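Side-chain contacts in transcriptional regulator (NtrC family) (Aquifex aeolicus, PDB 3DZD), which activates sigma54-dependent transcription, probably by ATP hydrolysis, coupling a response-regulator receiver domain to an AAA+ ATPase that here holds ADP in the inactive state: residues Phe45-Leu50 with Leu110-Ala115; Asn61-Ile66 with Val75-Gly80; Glu97-Pro102 with Glu106-Thr111; Asn273-Ile278 with Leu287-Ser292. One frame throughout, in Å; residues are numbered along the deposited sequence.

Contact 1: residues Phe45-Leu50 with Leu110-Ala115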
# COMPACT_ATOMS: atom_id res chain seq x y z
N PHE A 45 0.28 -17.53 17.71
CA PHE A 45 0.13 -18.38 16.53
C PHE A 45 -0.64 -17.62 15.47
O PHE A 45 -1.79 -17.26 15.69
CB PHE A 45 -0.63 -19.66 16.88
CG PHE A 45 0.03 -20.51 17.92
CD1 PHE A 45 1.03 -21.41 17.57
CD2 PHE A 45 -0.35 -20.42 19.25
CE1 PHE A 45 1.64 -22.20 18.52
CE2 PHE A 45 0.26 -21.21 20.21
CZ PHE A 45 1.25 -22.10 19.85
N PRO A 46 -0.01 -17.37 14.31
CA PRO A 46 -0.70 -16.74 13.19
C PRO A 46 -1.95 -17.52 12.80
O PRO A 46 -2.98 -16.93 12.47
CB PRO A 46 0.33 -16.81 12.05
CG PRO A 46 1.64 -16.94 12.73
CD PRO A 46 1.40 -17.67 14.01
N VAL A 47 -1.85 -18.85 12.84
CA VAL A 47 -2.96 -19.70 12.44
C VAL A 47 -3.32 -20.70 13.54
O VAL A 47 -2.46 -21.37 14.10
CB VAL A 47 -2.63 -20.48 11.16
CG1 VAL A 47 -3.72 -21.50 10.86
CG2 VAL A 47 -2.43 -19.52 9.99
N ILE A 48 -4.61 -20.78 13.85
CA ILE A 48 -5.09 -21.72 14.84
C ILE A 48 -6.14 -22.59 14.20
O ILE A 48 -7.05 -22.10 13.53
CB ILE A 48 -5.71 -21.01 16.03
CG1 ILE A 48 -4.64 -20.19 16.76
CG2 ILE A 48 -6.36 -22.01 16.97
CD1 ILE A 48 -5.20 -19.23 17.79
N VAL A 49 -6.00 -23.90 14.41
CA VAL A 49 -6.91 -24.90 13.87
C VAL A 49 -7.70 -25.46 15.03
O VAL A 49 -7.14 -26.14 15.91
CB VAL A 49 -6.14 -26.06 13.20
CG1 VAL A 49 -7.10 -27.19 12.81
CG2 VAL A 49 -5.36 -25.58 11.99
N LEU A 50 -8.99 -25.18 15.05
CA LEU A 50 -9.82 -25.45 16.22
C LEU A 50 -10.97 -26.40 15.93
O LEU A 50 -11.71 -26.23 14.95
CB LEU A 50 -10.36 -24.14 16.77
CG LEU A 50 -11.45 -24.21 17.83
CD1 LEU A 50 -10.89 -24.63 19.19
CD2 LEU A 50 -12.14 -22.86 17.92
N LEU A 110 -3.87 -26.98 1.55
CA LEU A 110 -4.34 -25.85 0.75
C LEU A 110 -5.03 -24.81 1.63
O LEU A 110 -4.83 -23.60 1.45
CB LEU A 110 -5.28 -26.32 -0.36
CG LEU A 110 -5.83 -25.15 -1.18
CD1 LEU A 110 -4.69 -24.35 -1.81
CD2 LEU A 110 -6.83 -25.61 -2.24
N THR A 111 -5.84 -25.28 2.57
CA THR A 111 -6.52 -24.38 3.49
C THR A 111 -5.53 -23.64 4.41
O THR A 111 -5.70 -22.46 4.67
CB THR A 111 -7.55 -25.14 4.35
OG1 THR A 111 -8.50 -25.76 3.49
CG2 THR A 111 -8.28 -24.20 5.28
N ILE A 112 -4.51 -24.35 4.88
CA ILE A 112 -3.46 -23.74 5.68
C ILE A 112 -2.77 -22.64 4.90
O ILE A 112 -2.56 -21.53 5.41
CB ILE A 112 -2.41 -24.78 6.11
CG1 ILE A 112 -3.03 -25.79 7.08
CG2 ILE A 112 -1.20 -24.08 6.75
CD1 ILE A 112 -3.23 -25.24 8.48
N LYS A 113 -2.41 -22.94 3.67
CA LYS A 113 -1.74 -21.97 2.81
C LYS A 113 -2.53 -20.69 2.75
O LYS A 113 -1.98 -19.59 2.92
CB LYS A 113 -1.56 -22.53 1.41
CG LYS A 113 -0.74 -21.63 0.52
CD LYS A 113 -0.87 -22.02 -0.94
CE LYS A 113 -0.25 -20.95 -1.83
NZ LYS A 113 -0.95 -20.77 -3.13
N HIS A 114 -3.84 -20.81 2.49
CA HIS A 114 -4.71 -19.63 2.42
C HIS A 114 -4.87 -18.95 3.77
O HIS A 114 -4.96 -17.73 3.83
CB HIS A 114 -6.07 -19.97 1.81
CG HIS A 114 -5.99 -20.48 0.41
ND1 HIS A 114 -6.89 -21.38 -0.11
CD2 HIS A 114 -5.09 -20.23 -0.58
CE1 HIS A 114 -6.57 -21.65 -1.36
NE2 HIS A 114 -5.48 -20.97 -1.67
N ALA A 115 -4.90 -19.72 4.85
CA ALA A 115 -4.91 -19.12 6.19
C ALA A 115 -3.71 -18.20 6.40
O ALA A 115 -3.84 -17.11 6.94
CB ALA A 115 -4.98 -20.18 7.27
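Val-47 and Ala-115 form the tight end of this contact. Both valine methyls close on a single carbon: CG2 of Val-47 lies 3.8 Å from CB of Ala-115, and CG1 of Val-47 lies 4.0 Å from the same CB. The methyl of Ala-115 is thus straddled by the fork of the valine, where strand 47-51 and helix 105-119 bring their backbones nearest. Farther along the strand the fit is looser. Ile-112 starts off beside the strand, but its CG1 branch is folded at the second torsion (chi2 -76°) and swings CD1 inward, to 4.1 Å from CG2 of Val-49; these two side chains cross at about a right angle. Ile-76 of the adjoining strand packs against both Val-47 and Ala-115. Lys-113 is exposed, whereas Leu-110 and His-114 face the second subunit, the leucine on Phe-98 and the imidazole against the ring of Tyr-96 of that subunit. The axes of strand 47-50 and helix 110-115 approach to 9.6 Å, their N-to-C directions 138° apart. With side-chain methyls making nearly all of the contact and no polar pair between the two segments, the placing of the helix here probably rests on shape and burial.

Contact 2: residues Asn61-Ile66 with Val75-Gly80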
# COMPACT_ATOMS: atom_id res chain seq x y z
N ASN A 61 -17.63 -21.09 20.74
CA ASN A 61 -17.52 -19.91 21.58
C ASN A 61 -16.07 -19.57 21.93
O ASN A 61 -15.73 -18.41 22.15
CB ASN A 61 -18.34 -20.08 22.86
CG ASN A 61 -19.83 -20.16 22.59
OD1 ASN A 61 -20.32 -19.62 21.59
ND2 ASN A 61 -20.56 -20.84 23.47
N PHE A 62 -15.22 -20.60 21.98
CA PHE A 62 -13.81 -20.39 22.25
C PHE A 62 -13.17 -19.44 21.25
O PHE A 62 -12.15 -18.82 21.53
CB PHE A 62 -13.05 -21.72 22.25
CG PHE A 62 -11.63 -21.60 22.70
CD1 PHE A 62 -11.33 -21.54 24.05
CD2 PHE A 62 -10.60 -21.54 21.78
CE1 PHE A 62 -10.02 -21.42 24.47
CE2 PHE A 62 -9.29 -21.42 22.20
CZ PHE A 62 -9.00 -21.37 23.55
N ILE A 63 -13.77 -19.33 20.07
CA ILE A 63 -13.32 -18.35 19.10
C ILE A 63 -13.28 -16.97 19.73
O ILE A 63 -12.41 -16.16 19.42
CB ILE A 63 -14.22 -18.34 17.85
CG1 ILE A 63 -13.92 -19.56 16.98
CG2 ILE A 63 -14.01 -17.07 17.05
CD1 ILE A 63 -14.85 -19.72 15.82
N ASP A 64 -14.22 -16.69 20.64
CA ASP A 64 -14.24 -15.40 21.32
C ASP A 64 -13.00 -15.22 22.20
O ASP A 64 -12.44 -14.13 22.29
CB ASP A 64 -15.52 -15.22 22.15
CG ASP A 64 -16.76 -15.07 21.28
OD1 ASP A 64 -16.73 -14.27 20.32
OD2 ASP A 64 -17.76 -15.76 21.57
N PHE A 65 -12.56 -16.30 22.84
CA PHE A 65 -11.32 -16.25 23.60
C PHE A 65 -10.17 -15.82 22.71
O PHE A 65 -9.35 -14.98 23.10
CB PHE A 65 -11.00 -17.61 24.21
CG PHE A 65 -9.71 -17.62 24.96
CD1 PHE A 65 -9.69 -17.51 26.34
CD2 PHE A 65 -8.50 -17.73 24.29
CE1 PHE A 65 -8.50 -17.52 27.04
CE2 PHE A 65 -7.31 -17.74 24.98
CZ PHE A 65 -7.31 -17.63 26.36
N ILE A 66 -10.10 -16.41 21.52
CA ILE A 66 -9.07 -16.10 20.55
C ILE A 66 -9.22 -14.66 20.04
O ILE A 66 -8.24 -13.92 19.91
CB ILE A 66 -9.13 -17.09 19.35
CG1 ILE A 66 -8.85 -18.52 19.83
CG2 ILE A 66 -8.17 -16.68 18.25
CD1 ILE A 66 -9.27 -19.58 18.84
N VAL A 75 -8.31 -18.22 12.17
CA VAL A 75 -8.82 -19.48 12.69
C VAL A 75 -9.47 -20.35 11.62
O VAL A 75 -10.28 -19.89 10.82
CB VAL A 75 -9.84 -19.25 13.82
CG1 VAL A 75 -10.30 -20.58 14.40
CG2 VAL A 75 -9.23 -18.38 14.91
N ILE A 76 -9.10 -21.62 11.63
CA ILE A 76 -9.75 -22.62 10.81
C ILE A 76 -10.42 -23.62 11.74
O ILE A 76 -9.77 -24.20 12.61
CB ILE A 76 -8.74 -23.39 9.96
CG1 ILE A 76 -7.91 -22.41 9.12
CG2 ILE A 76 -9.45 -24.41 9.09
CD1 ILE A 76 -6.56 -22.97 8.68
N VAL A 77 -11.73 -23.81 11.60
CA VAL A 77 -12.40 -24.79 12.44
C VAL A 77 -12.52 -26.14 11.76
O VAL A 77 -12.59 -26.24 10.54
CB VAL A 77 -13.78 -24.29 12.94
CG1 VAL A 77 -13.59 -23.16 13.96
CG2 VAL A 77 -14.65 -23.83 11.78
N ILE A 78 -12.49 -27.20 12.56
CA ILE A 78 -12.71 -28.54 12.07
C ILE A 78 -14.05 -29.01 12.59
O ILE A 78 -14.28 -29.02 13.79
CB ILE A 78 -11.62 -29.50 12.55
CG1 ILE A 78 -10.29 -29.19 11.87
CG2 ILE A 78 -12.01 -30.93 12.27
CD1 ILE A 78 -9.15 -30.07 12.32
N THR A 79 -14.95 -29.38 11.68
CA THR A 79 -16.28 -29.84 12.08
C THR A 79 -16.58 -31.26 11.62
O THR A 79 -16.13 -31.70 10.56
CB THR A 79 -17.39 -28.92 11.57
OG1 THR A 79 -18.61 -29.25 12.22
CG2 THR A 79 -17.56 -29.06 10.06
N GLY A 80 -17.35 -31.98 12.44
CA GLY A 80 -17.74 -33.34 12.13
C GLY A 80 -18.47 -33.43 10.80
O GLY A 80 -18.93 -32.42 10.26
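Ile-63 and Ile-66, which lean on Val-77 and Val-75, project from the first turns around helix 62-69, where the shortest backbone bond runs from Asp-64 N to Asn-61 O at 2.7 Å. Ile-66 N is in turn bonded to Phe-62 O, so the backbone that carries both isoleucines is secured locally. Toward the strand everything is apolar. Ile-66 lies obliquely across Val-75 and applies two of its carbons to one methyl: CG2 of Ile-66 is 3.9 Å from CG2 of Val-75, and CD1 of Ile-66 is 4.1 Å from that same CG2. Ile-63, likewise extended (chi2 174°), brings only CD1 to the strand, 4.1 Å from CG1 of Val-77, the two side chains meeting at about a right angle. On strand 47-51, Leu-50 touches Ile-63 and Ile-48 touches Ile-66, and Ala-90 of helix 85-93 touches both Ile-63 and Val-77. All four contacting residues are buried. Helix 62-69 lies in the connection between strands 47-51 and 74-79, which are parallel neighbours in the sheet, and so forms the beta-alpha-beta crossover characteristic of the doubly wound CheY-like receiver fold.

Contact 3: residues Glu97-Pro102 with Glu106-Thr111; sequences EFLEKP and ERFLLT
Leu-99 reaches from strand 97-100 toward helix 105-119, and its branches serve different neighbours. From CB, which points at the helix, the chain leads to CG, whose nearest atom on the helix is Thr-111 OG1 at 4.2 Å. Beyond the fork, CD1 comes to the edge of the Phe-108 ring, near its plane, 4.0 Å from CD1 of Phe-108. The other methyl enters a more polar corner: CD2 of Leu-99 lies 3.5 Å from OG1 of Thr-111, the two side chains meeting tip to tip, and 3.6 Å from CG of Arg-107. Phe-108 has its ring carried away from the backbone N (chi1 174°), and helix 10-22 packs against it.

Beside the methyl, Thr-111 OG1 donates to Arg-107 O at 3.0 Å, while Thr-111 N approaches that carbonyl oxygen from the opposite face of its plane. The same hydroxyl accepts from Arg-107 NH2 at 2.8 Å, although the N-H points there only roughly (131°). These bonds probably help to hold the arginine, whose guanidinium also pairs with Glu-97 of the second subunit; reciprocally, Glu-97 is bridged by Arg-107 of that subunit. Within its own chain, Glu-97 OE2 takes the N-H of Phe-98 from above the carboxylate plane, and CB of Glu-97 rests 4.0 Å from CG2 of Thr-111.

Lys-101, salt-bridged to Asp-51, and the cis peptide before Pro-102 form the Lys-Pro signature of receiver domains. The contact packs the last strand of the fold against its C-terminal helix, on a face that here also pairs two subunits.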
# COMPACT_ATOMS: atom_id res chain seq x y z
N GLU A 97 -11.97 -19.97 8.01
CA GLU A 97 -12.26 -21.13 7.17
C GLU A 97 -12.72 -22.30 8.00
O GLU A 97 -12.64 -22.30 9.22
CB GLU A 97 -11.03 -21.53 6.36
CG GLU A 97 -11.07 -21.08 4.90
CD GLU A 97 -12.22 -21.73 4.14
OE1 GLU A 97 -12.70 -21.14 3.15
OE2 GLU A 97 -12.64 -22.83 4.54
N PHE A 98 -13.22 -23.32 7.32
CA PHE A 98 -13.61 -24.52 8.03
C PHE A 98 -13.38 -25.73 7.15
O PHE A 98 -13.43 -25.63 5.92
CB PHE A 98 -15.07 -24.44 8.46
CG PHE A 98 -16.05 -24.71 7.35
CD1 PHE A 98 -16.54 -25.98 7.15
CD2 PHE A 98 -16.48 -23.68 6.53
CE1 PHE A 98 -17.45 -26.23 6.14
CE2 PHE A 98 -17.38 -23.92 5.52
CZ PHE A 98 -17.87 -25.20 5.33
N LEU A 99 -13.10 -26.86 7.79
CA LEU A 99 -12.90 -28.12 7.11
C LEU A 99 -13.87 -29.16 7.66
O LEU A 99 -14.00 -29.33 8.87
CB LEU A 99 -11.46 -28.60 7.32
CG LEU A 99 -10.33 -27.84 6.62
CD1 LEU A 99 -9.02 -28.11 7.33
CD2 LEU A 99 -10.25 -28.23 5.16
N GLU A 100 -14.56 -29.86 6.77
CA GLU A 100 -15.44 -30.96 7.18
C GLU A 100 -14.70 -32.28 7.16
O GLU A 100 -14.14 -32.66 6.14
CB GLU A 100 -16.66 -31.04 6.26
CG GLU A 100 -17.54 -32.27 6.50
CD GLU A 100 -18.78 -32.30 5.62
OE1 GLU A 100 -18.83 -31.55 4.62
OE2 GLU A 100 -19.70 -33.07 5.93
N LYS A 101 -14.68 -32.97 8.29
CA LYS A 101 -14.19 -34.33 8.33
C LYS A 101 -15.13 -35.20 7.50
O LYS A 101 -16.34 -35.00 7.53
CB LYS A 101 -14.14 -34.85 9.77
CG LYS A 101 -13.06 -34.22 10.62
CD LYS A 101 -12.73 -35.08 11.82
CE LYS A 101 -13.58 -34.74 13.03
NZ LYS A 101 -12.97 -33.66 13.87
N PRO A 102 -14.57 -36.12 6.71
CA PRO A 102 -13.13 -36.28 6.57
C PRO A 102 -12.61 -35.38 5.46
O PRO A 102 -13.37 -34.96 4.58
CB PRO A 102 -12.98 -37.75 6.14
CG PRO A 102 -14.40 -38.27 5.90
CD PRO A 102 -15.30 -37.07 5.85
N GLU A 106 -4.12 -32.97 1.02
CA GLU A 106 -4.13 -31.91 0.03
C GLU A 106 -5.08 -30.77 0.43
O GLU A 106 -4.72 -29.61 0.37
CB GLU A 106 -4.52 -32.49 -1.33
CG GLU A 106 -3.54 -33.54 -1.89
CD GLU A 106 -3.60 -34.90 -1.17
OE1 GLU A 106 -4.70 -35.36 -0.80
OE2 GLU A 106 -2.52 -35.52 -0.99
N ARG A 107 -6.30 -31.12 0.84
CA ARG A 107 -7.31 -30.14 1.20
C ARG A 107 -6.88 -29.38 2.44
O ARG A 107 -7.02 -28.17 2.52
CB ARG A 107 -8.65 -30.83 1.46
CG ARG A 107 -9.73 -29.94 2.03
CD ARG A 107 -10.13 -28.83 1.05
NE ARG A 107 -9.36 -27.61 1.25
CZ ARG A 107 -9.40 -26.55 0.44
NH1 ARG A 107 -10.16 -26.55 -0.64
NH2 ARG A 107 -8.65 -25.48 0.72
N PHE A 108 -6.34 -30.11 3.42
CA PHE A 108 -5.80 -29.49 4.62
C PHE A 108 -4.71 -28.47 4.30
O PHE A 108 -4.81 -27.30 4.68
CB PHE A 108 -5.23 -30.55 5.56
CG PHE A 108 -4.53 -29.98 6.75
CD1 PHE A 108 -5.23 -29.26 7.71
CD2 PHE A 108 -3.15 -30.14 6.91
CE1 PHE A 108 -4.58 -28.72 8.81
CE2 PHE A 108 -2.49 -29.61 8.01
CZ PHE A 108 -3.20 -28.89 8.96
N LEU A 109 -3.67 -28.91 3.59
CA LEU A 109 -2.53 -28.05 3.27
C LEU A 109 -2.92 -26.82 2.47
O LEU A 109 -2.38 -25.74 2.69
CB LEU A 109 -1.46 -28.84 2.53
CG LEU A 109 -0.70 -29.82 3.42
CD1 LEU A 109 0.35 -30.58 2.62
CD2 LEU A 109 -0.06 -29.05 4.56
N LEU A 110 -3.87 -26.98 1.55
CA LEU A 110 -4.34 -25.85 0.75
C LEU A 110 -5.03 -24.81 1.63
O LEU A 110 -4.83 -23.60 1.45
CB LEU A 110 -5.28 -26.32 -0.36
CG LEU A 110 -5.83 -25.15 -1.18
CD1 LEU A 110 -4.69 -24.35 -1.81
CD2 LEU A 110 -6.83 -25.61 -2.24
N THR A 111 -5.84 -25.28 2.57
CA THR A 111 -6.52 -24.38 3.49
C THR A 111 -5.53 -23.64 4.41
O THR A 111 -5.70 -22.46 4.67
CB THR A 111 -7.55 -25.14 4.35
OG1 THR A 111 -8.50 -25.76 3.49
CG2 THR A 111 -8.28 -24.20 5.28

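Contact 4: residues Asn273-Ile278 with Leu287-Ser292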
# COMPACT_ATOMS: atom_id res chain seq x y z
N ASN A 273 -11.27 27.93 -15.06
CA ASN A 273 -12.72 28.07 -14.97
C ASN A 273 -13.32 27.26 -16.10
O ASN A 273 -13.46 27.76 -17.21
CB ASN A 273 -13.14 29.53 -15.06
CG ASN A 273 -14.64 29.70 -14.94
OD1 ASN A 273 -15.42 28.82 -15.32
ND2 ASN A 273 -15.06 30.84 -14.41
N LEU A 274 -13.69 26.01 -15.81
CA LEU A 274 -14.06 25.08 -16.86
C LEU A 274 -15.29 25.49 -17.65
O LEU A 274 -15.42 25.15 -18.81
CB LEU A 274 -14.25 23.67 -16.32
CG LEU A 274 -12.94 22.90 -16.10
CD1 LEU A 274 -13.27 21.51 -15.59
CD2 LEU A 274 -12.14 22.83 -17.39
N GLU A 275 -16.19 26.22 -17.01
CA GLU A 275 -17.33 26.76 -17.74
C GLU A 275 -16.87 27.65 -18.89
O GLU A 275 -17.51 27.71 -19.93
CB GLU A 275 -18.25 27.53 -16.80
CG GLU A 275 -19.39 26.71 -16.23
CD GLU A 275 -20.27 27.52 -15.31
OE1 GLU A 275 -21.45 27.73 -15.66
OE2 GLU A 275 -19.77 27.97 -14.25
N GLU A 276 -15.74 28.34 -18.69
CA GLU A 276 -15.17 29.19 -19.73
C GLU A 276 -14.46 28.38 -20.80
O GLU A 276 -14.44 28.75 -21.97
CB GLU A 276 -14.21 30.22 -19.13
CG GLU A 276 -14.84 31.11 -18.08
CD GLU A 276 -16.20 31.65 -18.51
OE1 GLU A 276 -17.05 31.87 -17.62
OE2 GLU A 276 -16.41 31.84 -19.72
N GLU A 277 -13.86 27.26 -20.39
CA GLU A 277 -13.16 26.39 -21.32
C GLU A 277 -14.13 25.71 -22.27
O GLU A 277 -13.77 25.35 -23.39
CB GLU A 277 -12.36 25.34 -20.56
CG GLU A 277 -11.24 25.91 -19.73
CD GLU A 277 -10.25 26.70 -20.58
OE1 GLU A 277 -9.90 26.22 -21.69
OE2 GLU A 277 -9.83 27.78 -20.14
N ILE A 278 -15.37 25.53 -21.82
CA ILE A 278 -16.39 24.91 -22.65
C ILE A 278 -16.80 25.85 -23.77
O ILE A 278 -16.95 25.44 -24.92
CB ILE A 278 -17.64 24.55 -21.85
CG1 ILE A 278 -17.36 23.36 -20.93
CG2 ILE A 278 -18.81 24.25 -22.78
CD1 ILE A 278 -18.38 23.20 -19.83
N LEU A 287 -19.37 16.28 -20.31
CA LEU A 287 -18.42 15.69 -19.40
C LEU A 287 -18.27 16.56 -18.17
O LEU A 287 -18.11 16.06 -17.05
CB LEU A 287 -17.05 15.55 -20.08
CG LEU A 287 -15.87 15.25 -19.16
CD1 LEU A 287 -15.98 13.84 -18.62
CD2 LEU A 287 -14.55 15.44 -19.88
N TYR A 288 -18.32 17.87 -18.38
CA TYR A 288 -18.18 18.81 -17.29
C TYR A 288 -19.29 18.59 -16.28
O TYR A 288 -19.03 18.41 -15.09
CB TYR A 288 -18.23 20.25 -17.80
CG TYR A 288 -18.42 21.27 -16.70
CD1 TYR A 288 -17.37 21.63 -15.87
CD2 TYR A 288 -19.65 21.86 -16.48
CE1 TYR A 288 -17.54 22.57 -14.87
CE2 TYR A 288 -19.84 22.80 -15.48
CZ TYR A 288 -18.78 23.14 -14.67
OH TYR A 288 -18.96 24.07 -13.67
N TYR A 289 -20.53 18.61 -16.75
CA TYR A 289 -21.67 18.40 -15.86
C TYR A 289 -21.66 17.01 -15.21
O TYR A 289 -22.13 16.86 -14.09
CB TYR A 289 -22.99 18.71 -16.57
CG TYR A 289 -23.12 20.19 -16.87
CD1 TYR A 289 -23.23 21.11 -15.83
CD2 TYR A 289 -23.10 20.67 -18.17
CE1 TYR A 289 -23.33 22.47 -16.09
CE2 TYR A 289 -23.19 22.03 -18.43
CZ TYR A 289 -23.31 22.93 -17.38
OH TYR A 289 -23.41 24.28 -17.63
N ARG A 290 -21.10 16.02 -15.90
CA ARG A 290 -20.94 14.70 -15.32
C ARG A 290 -20.00 14.74 -14.12
O ARG A 290 -20.24 14.08 -13.11
CB ARG A 290 -20.39 13.72 -16.35
CG ARG A 290 -21.40 13.22 -17.35
CD ARG A 290 -21.85 11.81 -17.03
NE ARG A 290 -22.96 11.40 -17.88
CZ ARG A 290 -23.68 10.30 -17.66
NH1 ARG A 290 -23.41 9.52 -16.62
NH2 ARG A 290 -24.68 10.00 -18.47
N LEU A 291 -18.93 15.53 -14.23
CA LEU A 291 -17.85 15.55 -13.24
C LEU A 291 -18.10 16.48 -12.08
O LEU A 291 -17.35 16.46 -11.10
CB LEU A 291 -16.55 15.98 -13.90
CG LEU A 291 -15.87 15.00 -14.85
CD1 LEU A 291 -14.70 15.68 -15.53
CD2 LEU A 291 -15.40 13.79 -14.07
N SER A 292 -19.12 17.32 -12.18
CA SER A 292 -19.32 18.40 -11.22
C SER A 292 -20.70 18.42 -10.57
O SER A 292 -21.21 19.48 -10.23
CB SER A 292 -19.04 19.74 -11.89
OG SER A 292 -19.95 19.96 -12.95
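Two antiparallel helices of the AAA+ domain, 274-279 and 285-291, are joined chiefly by Tyr-288, which meets Leu-274, Glu-275 and Ile-278. The axes of their segments 274-278 and 287-291 lie 11.1 Å apart at 161°. The tyrosine's CG is turned away from its backbone N (chi1 166°), sending the ring across to the other helix. CD1 of Ile-278 presses on the root of the side chain, 3.6 Å from CB of Tyr-288, while CB of Leu-274 lies 3.8 Å from CD1 of the Tyr-288 ring. At the outer end the extended chain of Glu-275 passes the phenol, its CG 3.7 Å from Tyr-288 OH, and the carboxylate is nearly parallel to the ring plane (11°). The two helices belong to the crossover linking strand 265-270 to strand 294-297, which passes over strand 155-158; accordingly Tyr-288 and Ser-292 both touch Leu-156. Ser-292 OG donates to Tyr-288 O at 2.8 Å and lies over the centre of the tyrosine ring. Tyr-289 offers its face to the edge of that ring, with Tyr-288 CD2 over its centre. At the start of the first helix, Asn-273 is the N-cap, its OD1 receiving a weak bond from Glu-276 N at 3.4 Å.

Contacts 1, 2 and 3 share the parallel sheet of the receiver domain, whereas contact 4 lies in the ATPase domain, with nearest atoms about 38 Å or more away. Contacts 1 and 3 hold the same helix, 105-119, against two strands of the sheet, 47-51 and 97-100, with strand 74-79 between them; contact 2 holds helix 62-69. Chemistry follows position. Contacts 1 and 2 are wholly buried and meet almost entirely through aliphatic groups, while contact 3, on the outermost strand, adds an arginine-threonine pair bonded within the helix and charges matched by the second subunit. Contact 4 is only partly buried, centred on an aromatic ring with an exposed glutamate beside its hydroxyl end.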